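Local coordinates for hypothetical protein TTMA177 (Thermus thermophilus phage TMA, PDB 2ZDJ) that is of unknown function, a small phage-encoded alpha and beta protein with a cystatin-like fold, at residues M1-F10 / P59-R67. Numbering follows the deposited sequence.
Sequences MKMRKLVKDF and PYNFLEAYR
Lys-5 and Ala-65 face each other as the antiparallel hydrogen-bonded pair at the middle of this contact: Lys-5 N gives to Ala-65 O at 2.9 Å and Ala-65 N to Lys-5 O at 2.8 Å. Arg-4 with Tyr-66 and Leu-6 with Glu-64 make the non-hydrogen-bonded pairs next to it. Backbone bonds run on past the three bridged pairs, Arg-67 N to Met-3 O at one end and Val-7 N to Leu-63 O at the other. Last, Lys-8 N bonds to Asn-61 O at 3.1 Å; that acceptor sits in the type I turn from Tyr-60 to Leu-63.

Met-3 O is gripped three times, because Arg-4 bends at chi2 and chi3 and folds back to offer NE (2.9 Å from Met-3 O) and NH1 as well. Folded this way, the guanidinium lays one face over CB of Tyr-66, and the charge of Glu-64 is near but beyond salt-bridge range. The Arg-67 side chain reaches toward the N-terminal residues and crosses that of selenomethionine Met-1 at about a right angle, with SE over one face of the guanidinium, and a water bridges Arg-67 NH2 to Lys-2 O. Its NH1 forms a salt bridge with the C-terminal carboxylate of Lys-69.

On the sheet face that Ala-65 shares with Lys-5, Ala-65 CB meets the edge of the Phe-10 ring, 3.5 Å from CE2. Beyond the strands, Val-7 CG2 packs on Leu-63 CB. Phe-10 also stacks on Phe-40. Strand 4-6 is an edge strand of the five-stranded antiparallel sheet, next to the C-terminal strand 64-67, in this cystatin-like alpha+beta fold.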
loop_
_atom_site.group_PDB
_atom_site.type_symbol
_atom_site.label_atom_id
_atom_site.label_comp_id
_atom_site.label_asym_id
_atom_site.label_seq_id
_atom_site.Cartn_x
_atom_site.Cartn_y
_atom_site.Cartn_z
HETATM N N MSE A 1 14.298 8.577 3.729
HETATM C CA MSE A 1 13.259 7.590 3.333
HETATM C C MSE A 1 12.327 8.357 2.412
HETATM O O MSE A 1 11.951 9.494 2.720
HETATM C CB MSE A 1 12.510 7.083 4.596
HETATM C CG MSE A 1 11.520 5.907 4.419
HETATM SE SE MSE A 1 10.808 5.081 6.119
HETATM C CE MSE A 1 12.320 3.950 6.534
ATOM N N LYS A 2 11.996 7.761 1.267
ATOM C CA LYS A 2 11.068 8.375 0.314
ATOM C C LYS A 2 9.692 8.039 0.871
ATOM O O LYS A 2 9.373 6.871 1.050
ATOM C CB LYS A 2 11.233 7.758 -1.085
ATOM C CG LYS A 2 12.447 8.260 -1.852
ATOM C CD LYS A 2 12.289 9.741 -2.175
ATOM C CE LYS A 2 13.494 10.323 -2.907
ATOM N NZ LYS A 2 13.245 11.773 -3.197
HETATM N N MSE A 3 8.878 9.056 1.130
HETATM C CA MSE A 3 7.554 8.852 1.727
HETATM C C MSE A 3 6.392 8.890 0.736
HETATM O O MSE A 3 5.236 8.679 1.100
HETATM C CB MSE A 3 7.341 9.907 2.823
HETATM C CG MSE A 3 7.247 9.364 4.248
HETATM SE SE MSE A 3 8.491 7.953 4.669
HETATM C CE MSE A 3 9.819 8.972 5.637
ATOM N N ARG A 4 6.704 9.156 -0.522
ATOM C CA ARG A 4 5.681 9.238 -1.539
ATOM C C ARG A 4 6.201 8.622 -2.826
ATOM O O ARG A 4 7.370 8.795 -3.181
ATOM C CB ARG A 4 5.297 10.702 -1.774
ATOM C CG ARG A 4 3.806 10.906 -1.974
ATOM C CD ARG A 4 3.124 11.569 -0.789
ATOM N NE ARG A 4 3.415 10.894 0.469
ATOM C CZ ARG A 4 2.907 11.255 1.642
ATOM N NH1 ARG A 4 3.237 10.584 2.740
ATOM N NH2 ARG A 4 2.066 12.281 1.713
ATOM N N LYS A 5 5.347 7.892 -3.526
ATOM C CA LYS A 5 5.795 7.281 -4.758
ATOM C C LYS A 5 4.693 7.046 -5.768
ATOM O O LYS A 5 3.583 6.629 -5.431
ATOM C CB LYS A 5 6.523 5.963 -4.473
ATOM C CG LYS A 5 7.074 5.330 -5.733
ATOM C CD LYS A 5 8.264 4.427 -5.469
ATOM C CE LYS A 5 7.882 3.130 -4.808
ATOM N NZ LYS A 5 9.110 2.321 -4.599
ATOM N N LEU A 6 5.025 7.324 -7.020
ATOM C CA LEU A 6 4.094 7.156 -8.106
ATOM C C LEU A 6 3.835 5.676 -8.323
ATOM O O LEU A 6 4.763 4.856 -8.334
ATOM C CB LEU A 6 4.656 7.771 -9.392
ATOM C CG LEU A 6 4.964 9.271 -9.421
ATOM C CD1 LEU A 6 5.633 9.632 -10.765
ATOM C CD2 LEU A 6 3.686 10.057 -9.237
ATOM N N VAL A 7 2.562 5.347 -8.486
ATOM C CA VAL A 7 2.142 3.976 -8.731
ATOM C C VAL A 7 3.001 3.350 -9.838
ATOM O O VAL A 7 3.609 2.290 -9.644
ATOM C CB VAL A 7 0.650 3.942 -9.142
ATOM C CG1 VAL A 7 0.288 2.596 -9.731
ATOM C CG2 VAL A 7 -0.217 4.228 -7.934
ATOM N N LYS A 8 3.071 4.017 -10.988
ATOM C CA LYS A 8 3.844 3.497 -12.111
ATOM C C LYS A 8 5.230 3.030 -11.676
ATOM O O LYS A 8 5.830 2.174 -12.321
ATOM C CB LYS A 8 3.988 4.551 -13.217
ATOM C CG LYS A 8 5.045 5.610 -12.948
ATOM C CD LYS A 8 5.319 6.471 -14.180
ATOM C CE LYS A 8 6.448 7.465 -13.918
ATOM N NZ LYS A 8 6.778 8.310 -15.102
ATOM N N ASP A 9 5.742 3.575 -10.577
ATOM C CA ASP A 9 7.067 3.174 -10.127
ATOM C C ASP A 9 7.135 1.966 -9.187
ATOM O O ASP A 9 8.212 1.590 -8.737
ATOM C CB ASP A 9 7.802 4.374 -9.530
ATOM C CG ASP A 9 8.127 5.417 -10.576
ATOM O OD1 ASP A 9 8.499 5.017 -11.699
ATOM O OD2 ASP A 9 8.018 6.626 -10.288
ATOM N N PHE A 10 5.991 1.353 -8.904
ATOM C CA PHE A 10 5.953 0.160 -8.063
ATOM C C PHE A 10 6.204 -1.064 -8.945
ATOM O O PHE A 10 5.341 -1.453 -9.730
ATOM C CB PHE A 10 4.592 0.033 -7.389
ATOM C CG PHE A 10 4.437 0.905 -6.187
ATOM C CD1 PHE A 10 5.069 0.577 -4.996
ATOM C CD2 PHE A 10 3.686 2.072 -6.249
ATOM C CE1 PHE A 10 4.953 1.399 -3.883
ATOM C CE2 PHE A 10 3.568 2.897 -5.139
ATOM C CZ PHE A 10 4.201 2.560 -3.956
ATOM N N PRO A 59 -5.994 1.547 -9.277
ATOM C CA PRO A 59 -4.626 2.063 -9.353
ATOM C C PRO A 59 -4.309 2.715 -10.699
ATOM O O PRO A 59 -4.372 2.065 -11.738
ATOM C CB PRO A 59 -3.788 0.817 -9.106
ATOM C CG PRO A 59 -4.596 -0.254 -9.836
ATOM C CD PRO A 59 -6.025 0.077 -9.418
ATOM N N TYR A 60 -3.984 4.004 -10.678
ATOM C CA TYR A 60 -3.621 4.726 -11.891
ATOM C C TYR A 60 -2.142 5.035 -11.760
ATOM O O TYR A 60 -1.696 5.504 -10.715
ATOM C CB TYR A 60 -4.417 6.034 -12.017
ATOM C CG TYR A 60 -5.875 5.821 -12.361
ATOM C CD1 TYR A 60 -6.279 5.618 -13.683
ATOM C CD2 TYR A 60 -6.846 5.770 -11.357
ATOM C CE1 TYR A 60 -7.611 5.371 -13.991
ATOM C CE2 TYR A 60 -8.176 5.520 -11.658
ATOM C CZ TYR A 60 -8.552 5.320 -12.970
ATOM O OH TYR A 60 -9.868 5.049 -13.254
ATOM N N ASN A 61 -1.381 4.771 -12.815
ATOM C CA ASN A 61 0.053 5.016 -12.779
ATOM C C ASN A 61 0.426 6.403 -12.306
ATOM O O ASN A 61 1.519 6.593 -11.773
ATOM C CB ASN A 61 0.684 4.792 -14.157
ATOM C CG ASN A 61 0.844 3.328 -14.492
ATOM O OD1 ASN A 61 0.897 2.474 -13.602
ATOM N ND2 ASN A 61 0.935 3.027 -15.777
ATOM N N PHE A 62 -0.474 7.367 -12.499
ATOM C CA PHE A 62 -0.190 8.743 -12.114
ATOM C C PHE A 62 -0.530 9.106 -10.676
ATOM O O PHE A 62 -0.176 10.179 -10.205
ATOM C CB PHE A 62 -0.866 9.714 -13.092
ATOM C CG PHE A 62 -2.322 9.431 -13.340
ATOM C CD1 PHE A 62 -3.287 9.770 -12.390
ATOM C CD2 PHE A 62 -2.733 8.852 -14.534
ATOM C CE1 PHE A 62 -4.643 9.536 -12.625
ATOM C CE2 PHE A 62 -4.095 8.610 -14.786
ATOM C CZ PHE A 62 -5.052 8.952 -13.828
ATOM N N LEU A 63 -1.203 8.208 -9.972
ATOM C CA LEU A 63 -1.553 8.469 -8.585
ATOM C C LEU A 63 -0.310 8.444 -7.716
ATOM O O LEU A 63 0.673 7.769 -8.023
ATOM C CB LEU A 63 -2.544 7.426 -8.076
ATOM C CG LEU A 63 -3.964 7.486 -8.637
ATOM C CD1 LEU A 63 -4.827 6.427 -7.949
ATOM C CD2 LEU A 63 -4.547 8.877 -8.397
ATOM N N GLU A 64 -0.356 9.187 -6.622
ATOM C CA GLU A 64 0.769 9.233 -5.717
ATOM C C GLU A 64 0.458 8.456 -4.444
ATOM O O GLU A 64 -0.443 8.807 -3.689
ATOM C CB GLU A 64 1.101 10.674 -5.375
ATOM C CG GLU A 64 2.476 10.827 -4.786
ATOM C CD GLU A 64 2.826 12.271 -4.476
ATOM O OE1 GLU A 64 2.247 12.835 -3.519
ATOM O OE2 GLU A 64 3.680 12.834 -5.197
ATOM N N ALA A 65 1.217 7.397 -4.218
ATOM C CA ALA A 65 1.036 6.552 -3.044
ATOM C C ALA A 65 1.803 7.115 -1.870
ATOM O O ALA A 65 2.826 7.792 -2.042
ATOM C CB ALA A 65 1.518 5.118 -3.347
ATOM N N TYR A 66 1.299 6.844 -0.671
ATOM C CA TYR A 66 1.947 7.312 0.543
ATOM C C TYR A 66 2.321 6.119 1.415
ATOM O O TYR A 66 1.528 5.202 1.582
ATOM C CB TYR A 66 1.038 8.292 1.301
ATOM C CG TYR A 66 -0.422 7.889 1.397
ATOM C CD1 TYR A 66 -1.333 8.216 0.387
ATOM C CD2 TYR A 66 -0.902 7.226 2.524
ATOM C CE1 TYR A 66 -2.699 7.894 0.509
ATOM C CE2 TYR A 66 -2.249 6.900 2.653
ATOM C CZ TYR A 66 -3.142 7.240 1.652
ATOM O OH TYR A 66 -4.475 6.951 1.833
ATOM N N ARG A 67 3.542 6.133 1.946
ATOM C CA ARG A 67 4.053 5.042 2.772
ATOM C C ARG A 67 3.470 5.022 4.186
ATOM O O ARG A 67 3.508 6.020 4.897
ATOM C CB ARG A 67 5.584 5.124 2.841
ATOM C CG ARG A 67 6.195 4.358 3.990
ATOM C CD ARG A 67 6.926 3.102 3.565
ATOM N NE ARG A 67 8.294 3.366 3.163
ATOM C CZ ARG A 67 9.317 2.543 3.389
ATOM N NH1 ARG A 67 9.141 1.393 4.023
ATOM N NH2 ARG A 67 10.532 2.871 2.969
HETATM O O HOH W 1 10.650 4.627 1.094
#